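Local atomic coordinates of sugar kinase (Agrobacterium tumefaciens, PDB entry 2RBC), a protein that probably transfers the gamma-phosphate of ATP to a hydroxyl group of a sugar or related carbohydrate, as kinases of the ribokinase (pfkB) family do. Residues V76-G81 with R319-E324; H206-E211 with A240-P245; T262-E267 with A302-C307; D276-T281 with R297-A302. One frame throughout, in Å; residues are numbered along the deposited sequence. Where two conformers were deposited one is given.

Interaction 1 of 4, residues V76-G81 with R319-E324; sequences VHRMGG and REETEE. With SO4 (sulfate ion), chain D.
Arg319 sends CG away from its backbone N (chi1 -176°) and turns back at chi2, while selenomethionine Met79 folds at both chi2 and chi3; these bends bring the arginine to the main chain of Met79 and the selenium tail of Met79 onto Thr322. The site is a Schellman motif that ends helix 68-78, with Gly80 at positive phi as its C-prime residue, set against the first turn of helix 319-330. Arg319 NH1 donates to Met79 O at 2.9 Å, the oxygen lying at the edge of the guanidinium and within 5° of its plane. The carbonyl points almost straight at NH1 (C=O...N 164°), and the CB, CG and CD of Arg319 pass alongside it. On the same guanidinium NE makes a salt bridge with Glu323 OE2 (2.9 Å), and Glu288 takes NH2, so the group is fixed in rotation from three directions. Met79 crosses Thr322 at about a right angle: SE lies 3.4 Å from OG1, and CE rests on CB and CG2. The OG1 hydroxyl itself is bonded to Thr318 O. Arg78 O receives a weak bond from Arg319 N and another from a water, which in one of the two Glu320 conformers also bonds OE1. Beyond it, the bent Arg78 chain holds a sulfate, probably from the crystallisation liquor, at its guanidinium edge, with NH2 2.9 Å from sulfate O1.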
loop_
_atom_site.group_PDB
_atom_site.type_symbol
_atom_site.label_atom_id
_atom_site.label_comp_id
_atom_site.label_asym_id
_atom_site.label_seq_id
_atom_site.Cartn_x
_atom_site.Cartn_y
_atom_site.Cartn_z
ATOM N N VAL A 76 15.084 13.665 15.820
ATOM C CA VAL A 76 16.280 13.769 16.654
ATOM C C VAL A 76 17.533 13.890 15.787
ATOM O O VAL A 76 18.371 14.760 16.029
ATOM C CB VAL A 76 16.415 12.582 17.662
ATOM C CG1 VAL A 76 17.836 12.600 18.322
ATOM C CG2 VAL A 76 15.309 12.671 18.727
ATOM N N HIS A 77 17.666 12.999 14.805
ATOM C CA HIS A 77 18.768 13.025 13.864
ATOM C C HIS A 77 18.855 14.353 13.096
ATOM O O HIS A 77 19.907 15.002 13.057
ATOM C CB HIS A 77 18.615 11.876 12.866
ATOM C CG HIS A 77 19.467 12.022 11.658
ATOM N ND1 HIS A 77 20.841 11.899 11.699
ATOM C CD2 HIS A 77 19.144 12.269 10.371
ATOM C CE1 HIS A 77 21.318 12.070 10.478
ATOM N NE2 HIS A 77 20.305 12.308 9.660
ATOM N N ARG A 78 17.736 14.765 12.524
ATOM C CA ARG A 78 17.703 15.971 11.707
ATOM C C ARG A 78 18.081 17.203 12.524
ATOM O O ARG A 78 18.685 18.136 11.990
ATOM C CB ARG A 78 16.330 16.185 11.118
ATOM C CG ARG A 78 15.936 15.146 10.063
ATOM C CD ARG A 78 16.715 15.358 8.787
ATOM N NE ARG A 78 16.202 16.522 8.069
ATOM C CZ ARG A 78 16.748 17.048 6.986
ATOM N NH1 ARG A 78 17.870 16.564 6.496
ATOM N NH2 ARG A 78 16.195 18.110 6.414
HETATM N N MSE A 79 17.726 17.170 13.808
HETATM C CA MSE A 79 17.966 18.283 14.725
HETATM C C MSE A 79 19.328 18.243 15.420
HETATM O O MSE A 79 19.591 19.037 16.317
HETATM C CB MSE A 79 16.869 18.324 15.756
HETATM C CG MSE A 79 15.488 18.590 15.189
HETATM SE SE MSE A 79 15.313 20.322 14.257
HETATM C CE MSE A 79 15.001 21.471 15.815
ATOM N N GLY A 80 20.183 17.324 14.997
ATOM C CA GLY A 80 21.587 17.336 15.388
ATOM C C GLY A 80 21.931 16.362 16.499
ATOM O O GLY A 80 23.030 16.409 17.038
ATOM N N GLY A 81 20.976 15.527 16.899
ATOM C CA GLY A 81 21.244 14.501 17.900
ATOM C C GLY A 81 21.536 13.173 17.260
ATOM O O GLY A 81 21.595 13.053 16.017
ATOM N N ARG A 319 18.462 21.344 12.019
ATOM C CA ARG A 319 18.558 22.161 13.198
ATOM C C ARG A 319 18.738 23.639 12.789
ATOM O O ARG A 319 18.089 24.539 13.335
ATOM C CB ARG A 319 19.739 21.696 14.049
ATOM C CG ARG A 319 19.930 22.391 15.360
ATOM C CD ARG A 319 18.654 22.343 16.220
ATOM N NE ARG A 319 18.837 22.912 17.559
ATOM C CZ ARG A 319 19.173 22.192 18.629
ATOM N NH1 ARG A 319 19.391 20.884 18.522
ATOM N NH2 ARG A 319 19.288 22.778 19.809
ATOM N N GLU A 320 19.611 23.834 11.806
ATOM C CA GLU A 320 19.924 25.135 11.232
ATOM C C GLU A 320 18.675 25.836 10.664
ATOM O O GLU A 320 18.405 26.997 10.968
ATOM C CB GLU A 320 20.975 24.954 10.139
ATOM C CG GLU A 320 22.363 24.464 10.636
ATOM C CD GLU A 320 22.367 23.027 11.203
ATOM O OE1 GLU A 320 21.562 22.165 10.723
ATOM O OE2 GLU A 320 23.179 22.796 12.152
ATOM N N GLU A 321 17.901 25.107 9.871
ATOM C CA GLU A 321 16.649 25.632 9.283
ATOM C C GLU A 321 15.677 26.066 10.359
ATOM O O GLU A 321 15.070 27.139 10.248
ATOM C CB GLU A 321 15.963 24.624 8.356
ATOM C CG GLU A 321 16.682 24.449 7.063
ATOM C CD GLU A 321 16.262 23.254 6.261
ATOM O OE1 GLU A 321 15.487 22.364 6.731
ATOM O OE2 GLU A 321 16.739 23.201 5.106
ATOM N N THR A 322 15.543 25.240 11.405
ATOM C CA THR A 322 14.682 25.555 12.556
ATOM C C THR A 322 15.184 26.787 13.336
ATOM O O THR A 322 14.399 27.708 13.646
ATOM C CB THR A 322 14.507 24.326 13.512
ATOM O OG1 THR A 322 14.199 23.127 12.756
ATOM C CG2 THR A 322 13.365 24.588 14.554
ATOM N N GLU A 323 16.492 26.844 13.605
ATOM C CA GLU A 323 17.055 27.969 14.350
ATOM C C GLU A 323 16.841 29.286 13.607
ATOM O O GLU A 323 16.497 30.305 14.219
ATOM C CB GLU A 323 18.558 27.812 14.632
ATOM C CG GLU A 323 19.028 26.607 15.473
ATOM C CD GLU A 323 18.816 26.743 16.932
ATOM O OE1 GLU A 323 18.327 27.833 17.361
ATOM O OE2 GLU A 323 19.127 25.749 17.666
ATOM N N GLU A 324 17.060 29.285 12.295
ATOM C CA GLU A 324 16.903 30.502 11.520
ATOM C C GLU A 324 15.434 30.898 11.424
ATOM O O GLU A 324 15.107 32.047 11.577
ATOM C CB GLU A 324 17.535 30.359 10.140
ATOM C CG GLU A 324 17.371 31.542 9.195
ATOM C CD GLU A 324 17.908 32.854 9.730
ATOM O OE1 GLU A 324 18.784 32.859 10.620
ATOM O OE2 GLU A 324 17.455 33.912 9.255
HETATM S S SO4 D . 18.827 18.163 3.527
HETATM O O1 SO4 D . 17.583 18.767 4.004
HETATM O O2 SO4 D . 18.688 16.707 3.447
HETATM O O3 SO4 D . 19.081 18.599 2.153
HETATM O O4 SO4 D . 19.923 18.572 4.420
HETATM O O HOH W 1 21.316 19.690 11.585
#

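Interaction 2 of 4, residues H206-E211 with A240-P245; sequences HIVFSE and AVTAGP
Strands 206-210 and 240-242 run parallel, their axes 4.6 Å apart and inclined by 26°, with Val208 opposite Ala240 and Phe209 opposite Val241. Three backbone hydrogen bonds join them: Ala240 N to Ile207 O, Phe209 N to Ala240 O at 2.8 Å, and Thr242 N to Phe209 O. Val241 CA adds a CA-H...O contact to Phe209 O at 3.3 Å. Side chains alternate between the two faces. On one, Val208 turns CG1 anti to its backbone N (chi1 -177°), which carries this methyl diagonally across to Thr242 CG2 at 3.6 Å; the two side chains cross at about a right angle, with Ala240 CB beside them. Helix 274-287 lies over this face through Phe278 and His279. On the other face, Phe209 CB approaches Val241 CG2 at 4.2 Å, and Ile207 CG2 of the same strand sits 3.4 Å above the centre of the phenyl ring. Leu230, Ala214 and Leu217 complete that side. Past the strand end, Glu211 reaches out with an extended chain, and its OE1 lies 3.7 Å from Ala243 CB. Ser210 is the N-cap of helix 211-218, its OG bonded to Ala213 N and to Asp190. Adjacent parallel strands with helices on both faces are characteristic of the central alpha/beta/alpha sheet of the ribokinase fold.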
loop_
_atom_site.group_PDB
_atom_site.type_symbol
_atom_site.label_atom_id
_atom_site.label_comp_id
_atom_site.label_asym_id
_atom_site.label_seq_id
_atom_site.Cartn_x
_atom_site.Cartn_y
_atom_site.Cartn_z
ATOM N N HIS A 206 8.327 13.612 31.894
ATOM C CA HIS A 206 7.770 14.609 30.977
ATOM C C HIS A 206 6.742 13.941 30.114
ATOM O O HIS A 206 7.012 12.875 29.596
ATOM C CB HIS A 206 8.827 15.143 30.009
ATOM C CG HIS A 206 9.936 15.911 30.648
ATOM N ND1 HIS A 206 10.983 15.296 31.315
ATOM C CD2 HIS A 206 10.214 17.234 30.622
ATOM C CE1 HIS A 206 11.830 16.234 31.705
ATOM N NE2 HIS A 206 11.383 17.420 31.297
ATOM N N ILE A 207 5.558 14.535 29.968
ATOM C CA ILE A 207 4.554 14.008 29.027
ATOM C C ILE A 207 4.089 15.105 28.081
ATOM O O ILE A 207 3.798 16.217 28.523
ATOM C CB ILE A 207 3.305 13.441 29.740
ATOM C CG1 ILE A 207 3.653 12.475 30.879
ATOM C CG2 ILE A 207 2.346 12.823 28.716
ATOM C CD1 ILE A 207 2.442 12.082 31.769
ATOM N N VAL A 208 4.036 14.798 26.781
ATOM C CA VAL A 208 3.484 15.728 25.806
ATOM C C VAL A 208 2.302 15.006 25.238
ATOM O O VAL A 208 2.470 14.038 24.502
ATOM C CB VAL A 208 4.456 16.114 24.679
ATOM C CG1 VAL A 208 3.797 17.146 23.745
ATOM C CG2 VAL A 208 5.817 16.566 25.252
ATOM N N PHE A 209 1.110 15.439 25.652
ATOM C CA PHE A 209 -0.144 14.878 25.153
ATOM C C PHE A 209 -0.589 15.617 23.874
ATOM O O PHE A 209 -0.388 16.827 23.745
ATOM C CB PHE A 209 -1.292 15.056 26.176
ATOM C CG PHE A 209 -1.134 14.274 27.449
ATOM C CD1 PHE A 209 -1.424 12.899 27.488
ATOM C CD2 PHE A 209 -0.792 14.925 28.648
ATOM C CE1 PHE A 209 -1.340 12.189 28.692
ATOM C CE2 PHE A 209 -0.686 14.237 29.854
ATOM C CZ PHE A 209 -0.953 12.861 29.889
ATOM N N SER A 210 -1.222 14.883 22.947
ATOM C CA SER A 210 -1.903 15.497 21.825
ATOM C C SER A 210 -3.234 15.961 22.374
ATOM O O SER A 210 -3.715 15.437 23.388
ATOM C CB SER A 210 -2.150 14.457 20.719
ATOM O OG SER A 210 -2.941 13.404 21.226
ATOM N N GLU A 211 -3.849 16.928 21.716
ATOM C CA GLU A 211 -5.163 17.363 22.164
ATOM C C GLU A 211 -6.220 16.217 22.315
ATOM O O GLU A 211 -6.913 16.094 23.339
ATOM C CB GLU A 211 -5.654 18.483 21.249
ATOM C CG GLU A 211 -7.069 18.887 21.559
ATOM C CD GLU A 211 -7.452 20.199 20.897
ATOM O OE1 GLU A 211 -6.640 20.770 20.136
ATOM O OE2 GLU A 211 -8.592 20.637 21.168
ATOM N N ALA A 240 2.737 18.820 29.025
ATOM C CA ALA A 240 2.361 19.690 27.928
ATOM C C ALA A 240 1.182 19.094 27.147
ATOM O O ALA A 240 1.046 17.880 27.051
ATOM C CB ALA A 240 3.597 19.926 26.968
ATOM N N VAL A 241 0.328 19.953 26.615
ATOM C CA VAL A 241 -0.671 19.518 25.649
ATOM C C VAL A 241 -0.474 20.360 24.404
ATOM O O VAL A 241 -0.493 21.606 24.490
ATOM C CB VAL A 241 -2.113 19.649 26.170
ATOM C CG1 VAL A 241 -3.104 19.071 25.123
ATOM C CG2 VAL A 241 -2.298 18.926 27.535
ATOM N N THR A 242 -0.251 19.696 23.263
ATOM C CA THR A 242 -0.105 20.414 21.973
ATOM C C THR A 242 -1.465 20.545 21.308
ATOM O O THR A 242 -2.329 19.675 21.478
ATOM C CB THR A 242 0.864 19.721 21.032
ATOM O OG1 THR A 242 0.375 18.397 20.756
ATOM C CG2 THR A 242 2.257 19.653 21.660
ATOM N N ALA A 243 -1.654 21.649 20.575
ATOM C CA ALA A 243 -2.921 21.961 19.902
ATOM C C ALA A 243 -2.688 22.406 18.452
ATOM O O ALA A 243 -3.432 23.218 17.915
ATOM C CB ALA A 243 -3.725 23.033 20.708
ATOM N N GLY A 244 -1.646 21.861 17.817
ATOM C CA GLY A 244 -1.256 22.246 16.457
ATOM C C GLY A 244 -1.078 23.734 16.258
ATOM O O GLY A 244 -0.347 24.399 16.985
ATOM N N PRO A 245 -1.783 24.293 15.277
ATOM C CA PRO A 245 -1.603 25.733 15.034
ATOM C C PRO A 245 -2.066 26.618 16.163
ATOM O O PRO A 245 -1.734 27.804 16.159
ATOM C CB PRO A 245 -2.434 25.997 13.786
ATOM C CG PRO A 245 -3.306 24.815 13.615
ATOM C CD PRO A 245 -2.765 23.673 14.382
#

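Interaction 3 of 4, residues T262-E267 with A302-C307; sequences TTMQVE and AAALKC
Ala304 CB meets both the main chain and the side chain of selenomethionine Met264, standing 3.7 Å from Met264 O and 3.7 Å from Met264 CE. Here the loop that follows strand 258-261 is laid over helix 292-307, one of the helices flanking the central sheet of the ribokinase fold, and the side chains that meet are mainly apolar, with backbone carbonyls among them. Met264 runs extended through chi2 and bends only at chi3 (76°), which turns its terminal methyl back toward the helix; the same CE then approaches Leu305 CG at 4.2 Å. Val266 comes down two residues further along, its CB directed at the helix as that of Met264 is, while Gln265 between them points the other way. The two methyls of Val266 divide their work: CG1 rests on Ala304 CB at 3.9 Å, and CG2 lies against Ala304 O at 3.5 Å and extends toward Cys307 CB. Trp329 of helix 319-330 and Val301 also touch the Met264 side chain, which therefore contacts two helices; further out, Thr322 packs against Leu305. Lys306, on another side of the helix, sends NZ to the carbonyls of Asp270 and Gly312 and thereby ties the end of helix 292-307 to the loops around it. The loop is also braced from within: Gln265 folds back so that NE2, which also bonds Pro245 O, donates to Thr263 O at 3.1 Å, reaching that oxygen from above the carbonyl plane, 67° out of it.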
loop_
_atom_site.group_PDB
_atom_site.type_symbol
_atom_site.label_atom_id
_atom_site.label_comp_id
_atom_site.label_asym_id
_atom_site.label_seq_id
_atom_site.Cartn_x
_atom_site.Cartn_y
_atom_site.Cartn_z
ATOM N N THR A 262 2.637 30.261 21.670
ATOM C CA THR A 262 2.030 30.226 20.359
ATOM C C THR A 262 3.025 29.591 19.395
ATOM O O THR A 262 4.229 29.564 19.664
ATOM C CB THR A 262 1.636 31.633 19.890
ATOM O OG1 THR A 262 0.717 31.532 18.802
ATOM C CG2 THR A 262 2.843 32.432 19.455
ATOM N N THR A 263 2.518 29.069 18.290
ATOM C CA THR A 263 3.365 28.520 17.262
ATOM C C THR A 263 3.394 29.441 16.037
ATOM O O THR A 263 2.640 30.418 15.937
ATOM C CB THR A 263 3.042 27.045 16.901
ATOM O OG1 THR A 263 4.084 26.582 16.053
ATOM C CG2 THR A 263 1.682 26.858 16.180
HETATM N N MSE A 264 4.347 29.147 15.158
HETATM C CA MSE A 264 4.542 29.847 13.906
HETATM C C MSE A 264 3.472 29.434 12.913
HETATM O O MSE A 264 3.271 28.244 12.653
HETATM C CB MSE A 264 5.913 29.502 13.334
HETATM C CG MSE A 264 6.204 30.216 12.050
HETATM SE SE MSE A 264 8.054 29.930 11.491
HETATM C CE MSE A 264 7.975 28.070 10.797
ATOM N N GLN A 265 2.809 30.411 12.321
ATOM C CA GLN A 265 1.773 30.114 11.373
ATOM C C GLN A 265 2.354 29.850 9.981
ATOM O O GLN A 265 3.172 30.615 9.475
ATOM C CB GLN A 265 0.716 31.202 11.358
ATOM C CG GLN A 265 0.118 31.455 12.762
ATOM C CD GLN A 265 -0.574 30.232 13.379
ATOM O OE1 GLN A 265 -1.541 29.732 12.819
ATOM N NE2 GLN A 265 -0.069 29.746 14.525
ATOM N N VAL A 266 1.980 28.721 9.409
ATOM C CA VAL A 266 2.505 28.308 8.145
ATOM C C VAL A 266 1.313 27.810 7.335
ATOM O O VAL A 266 0.229 27.624 7.875
ATOM C CB VAL A 266 3.564 27.186 8.314
ATOM C CG1 VAL A 266 4.737 27.694 9.110
ATOM C CG2 VAL A 266 2.941 25.924 8.935
ATOM N N GLU A 267 1.521 27.563 6.059
ATOM C CA GLU A 267 0.513 26.863 5.309
ATOM C C GLU A 267 0.666 25.379 5.536
ATOM O O GLU A 267 1.665 24.820 5.135
ATOM C CB GLU A 267 0.657 27.118 3.858
ATOM C CG GLU A 267 -0.348 26.269 3.118
ATOM C CD GLU A 267 -0.423 26.628 1.719
ATOM O OE1 GLU A 267 0.101 27.712 1.384
ATOM O OE2 GLU A 267 -0.967 25.805 0.953
ATOM N N ALA A 302 10.011 23.560 14.480
ATOM C CA ALA A 302 10.385 22.375 13.721
ATOM C C ALA A 302 9.152 21.691 13.143
ATOM O O ALA A 302 9.112 21.351 11.948
ATOM C CB ALA A 302 11.178 21.415 14.585
ATOM N N ALA A 303 8.134 21.532 13.971
ATOM C CA ALA A 303 6.868 20.917 13.533
ATOM C C ALA A 303 6.207 21.728 12.443
ATOM O O ALA A 303 5.790 21.195 11.441
ATOM C CB ALA A 303 5.918 20.732 14.729
ATOM N N ALA A 304 6.168 23.046 12.620
ATOM C CA ALA A 304 5.620 23.985 11.621
ATOM C C ALA A 304 6.316 23.829 10.266
ATOM O O ALA A 304 5.666 23.694 9.224
ATOM C CB ALA A 304 5.678 25.462 12.147
ATOM N N LEU A 305 7.640 23.804 10.271
ATOM C CA LEU A 305 8.388 23.626 9.053
ATOM C C LEU A 305 7.988 22.343 8.350
ATOM O O LEU A 305 7.727 22.354 7.132
ATOM C CB LEU A 305 9.900 23.658 9.323
ATOM C CG LEU A 305 10.511 25.062 9.470
ATOM C CD1 LEU A 305 11.852 24.958 10.208
ATOM C CD2 LEU A 305 10.760 25.635 8.149
ATOM N N LYS A 306 7.888 21.259 9.107
ATOM C CA LYS A 306 7.585 19.969 8.511
ATOM C C LYS A 306 6.215 19.988 7.832
ATOM O O LYS A 306 6.005 19.284 6.845
ATOM C CB LYS A 306 7.632 18.880 9.575
ATOM C CG LYS A 306 7.439 17.453 9.067
ATOM C CD LYS A 306 6.245 16.806 9.718
ATOM C CE LYS A 306 4.928 17.338 9.194
ATOM N NZ LYS A 306 4.670 16.934 7.759
ATOM N N CYS A 307 5.302 20.796 8.350
ATOM C CA CYS A 307 3.921 20.866 7.822
ATOM C C CYS A 307 3.794 21.471 6.439
ATOM O O CYS A 307 2.784 21.268 5.764
ATOM C CB CYS A 307 2.978 21.603 8.800
ATOM S SG CYS A 307 2.593 20.693 10.292
#

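Interaction 4 of 4, residues D276-T281 with R297-A302; sequences DIFHGT and RLSSVA. With SO4 (sulfate ion), chain B.
Helices 274-287 and 292-307 pack antiparallel, the axes of segments 276-281 and 297-302 lying 8.0 Å apart at an angle of 149°, and come nearest at Phe278 and Ser299, whose CA atoms are 4.5 Å apart. So close an approach rests on small residues: Ser299 and Ala302 face the partner helix. Phe278 has CG anti to its backbone N (chi1 -173°), and its ring lies flat under the serine: Ser299 CB is 3.5 Å from the ring centroid and only 6° off the ring normal, a CH-pi contact. Ser300 OG instead meets the ring at its edge, 3.5 Å from CE2. Neither serine depends on the ring for its polar needs, since Ser299 OG is bonded to Ala295 O and Ser300 OG to Val296 O within their own helix. One turn on, Thr281 wedges CG2 between Ser299 CA and Leu298 CD2, the latter at 3.7 Å. Its hydroxyl donates to Ile277 O at 2.8 Å, an oxygen that also accepts Thr281 N from the opposite face of its carbonyl plane; OG1 is thus fixed beside Ala302 CB. Ile277 CG2 presses on the Ala302 backbone, 3.5 Å from its carbonyl carbon. At the far side of helix 292-307, Arg297 NH2 binds a sulfate that Gln261 and Arg332 also hold. The buried pair, joined by a short connection and carried on one face of the central sheet, is an antiparallel helical hairpin of the ribokinase-type alpha/beta/alpha fold.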
loop_
_atom_site.group_PDB
_atom_site.type_symbol
_atom_site.label_atom_id
_atom_site.label_comp_id
_atom_site.label_asym_id
_atom_site.label_seq_id
_atom_site.Cartn_x
_atom_site.Cartn_y
_atom_site.Cartn_z
ATOM N N ASP A 276 5.105 14.135 15.920
ATOM C CA ASP A 276 6.341 13.357 16.046
ATOM C C ASP A 276 7.612 14.195 15.916
ATOM O O ASP A 276 8.595 14.012 16.652
ATOM C CB ASP A 276 6.384 12.250 14.999
ATOM C CG ASP A 276 5.153 11.354 15.044
ATOM O OD1 ASP A 276 4.656 11.130 16.167
ATOM O OD2 ASP A 276 4.700 10.876 13.977
ATOM N N ILE A 277 7.608 15.111 14.969
ATOM C CA ILE A 277 8.741 16.009 14.840
ATOM C C ILE A 277 8.845 16.849 16.111
ATOM O O ILE A 277 9.955 17.097 16.602
ATOM C CB ILE A 277 8.641 16.874 13.554
ATOM C CG1 ILE A 277 9.191 16.134 12.322
ATOM C CG2 ILE A 277 9.423 18.205 13.717
ATOM C CD1 ILE A 277 8.769 14.636 12.105
ATOM N N PHE A 278 7.705 17.319 16.622
ATOM C CA PHE A 278 7.656 18.050 17.890
ATOM C C PHE A 278 8.291 17.234 19.007
ATOM O O PHE A 278 9.160 17.722 19.691
ATOM C CB PHE A 278 6.206 18.458 18.283
ATOM C CG PHE A 278 6.099 19.374 19.511
ATOM C CD1 PHE A 278 6.312 18.883 20.799
ATOM C CD2 PHE A 278 5.750 20.731 19.368
ATOM C CE1 PHE A 278 6.236 19.724 21.905
ATOM C CE2 PHE A 278 5.655 21.593 20.480
ATOM C CZ PHE A 278 5.901 21.093 21.742
ATOM N N HIS A 279 7.847 15.991 19.176
ATOM C CA HIS A 279 8.308 15.157 20.299
ATOM C C HIS A 279 9.795 14.835 20.262
ATOM O O HIS A 279 10.484 14.876 21.290
ATOM C CB HIS A 279 7.501 13.854 20.341
ATOM C CG HIS A 279 6.042 14.086 20.536
ATOM N ND1 HIS A 279 5.082 13.357 19.874
ATOM C CD2 HIS A 279 5.376 15.007 21.272
ATOM C CE1 HIS A 279 3.881 13.831 20.189
ATOM N NE2 HIS A 279 4.031 14.824 21.043
ATOM N N GLY A 280 10.286 14.503 19.083
ATOM C CA GLY A 280 11.689 14.191 18.910
ATOM C C GLY A 280 12.542 15.419 19.205
ATOM O O GLY A 280 13.566 15.295 19.852
ATOM N N THR A 281 12.137 16.592 18.712
ATOM C CA THR A 281 12.872 17.838 18.977
ATOM C C THR A 281 12.879 18.116 20.471
ATOM O O THR A 281 13.899 18.503 21.053
ATOM C CB THR A 281 12.219 19.035 18.192
ATOM O OG1 THR A 281 12.259 18.765 16.774
ATOM C CG2 THR A 281 12.954 20.334 18.455
ATOM N N ARG A 297 9.344 26.210 22.048
ATOM C CA ARG A 297 9.513 27.008 20.826
ATOM C C ARG A 297 10.207 26.278 19.693
ATOM O O ARG A 297 9.706 26.272 18.565
ATOM C CB ARG A 297 10.303 28.286 21.102
ATOM C CG ARG A 297 9.496 29.355 21.718
ATOM C CD ARG A 297 10.355 30.418 22.288
ATOM N NE ARG A 297 9.534 31.519 22.735
ATOM C CZ ARG A 297 10.012 32.708 23.073
ATOM N NH1 ARG A 297 11.312 32.956 23.051
ATOM N NH2 ARG A 297 9.179 33.659 23.415
ATOM N N LEU A 298 11.367 25.693 19.977
ATOM C CA LEU A 298 12.125 24.978 18.970
ATOM C C LEU A 298 11.311 23.826 18.368
ATOM O O LEU A 298 11.314 23.652 17.149
ATOM C CB LEU A 298 13.432 24.430 19.567
ATOM C CG LEU A 298 14.466 23.827 18.617
ATOM C CD1 LEU A 298 15.179 24.865 17.738
ATOM C CD2 LEU A 298 15.451 22.945 19.415
ATOM N N SER A 299 10.634 23.057 19.228
ATOM C CA SER A 299 9.815 21.936 18.797
ATOM C C SER A 299 8.643 22.393 17.941
ATOM O O SER A 299 8.304 21.737 16.935
ATOM C CB SER A 299 9.297 21.187 20.013
ATOM O OG SER A 299 10.354 20.802 20.853
ATOM N N SER A 300 8.036 23.513 18.338
ATOM C CA SER A 300 6.949 24.114 17.595
ATOM C C SER A 300 7.367 24.551 16.204
ATOM O O SER A 300 6.669 24.268 15.222
ATOM C CB SER A 300 6.379 25.339 18.331
ATOM O OG SER A 300 5.746 24.923 19.527
ATOM N N VAL A 301 8.487 25.261 16.109
ATOM C CA VAL A 301 8.959 25.715 14.822
ATOM C C VAL A 301 9.336 24.546 13.919
ATOM O O VAL A 301 9.012 24.538 12.725
ATOM C CB VAL A 301 10.145 26.744 14.975
ATOM C CG1 VAL A 301 10.736 27.137 13.618
ATOM C CG2 VAL A 301 9.635 27.998 15.726
ATOM N N ALA A 302 10.011 23.560 14.480
ATOM C CA ALA A 302 10.385 22.375 13.721
ATOM C C ALA A 302 9.152 21.691 13.143
ATOM O O ALA A 302 9.112 21.351 11.948
ATOM C CB ALA A 302 11.178 21.415 14.585
HETATM S S SO4 B . 6.173 34.306 21.274
HETATM O O1 SO4 B . 6.686 35.624 21.634
HETATM O O2 SO4 B . 6.574 33.328 22.274
HETATM O O3 SO4 B . 4.706 34.306 21.240
HETATM O O4 SO4 B . 6.748 33.959 19.977
#

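Overall arrangement
From the N terminus, residues 76-81 come first and wait for 319-324 near the C-terminal end, so interaction 1 closes a loop that encloses the other three. Within it, interaction 2 closes first, joining neighbouring strands of the central sheet before interaction 3 opens. Interaction 3 in turn encloses interaction 4, and the two share Ala302 on helix 292-307. The layers are in touch: Val208 and Thr242 of interaction 2 meet Phe278, Pro245 meets Gln265 of interaction 3, and Thr322 of interaction 1 packs on Ala302 and Leu298. Sheet, helical pair and C-terminal helix are thus stacked in succession, whereas interactions 1 and 2 stay about 12 Å apart between nearest atoms.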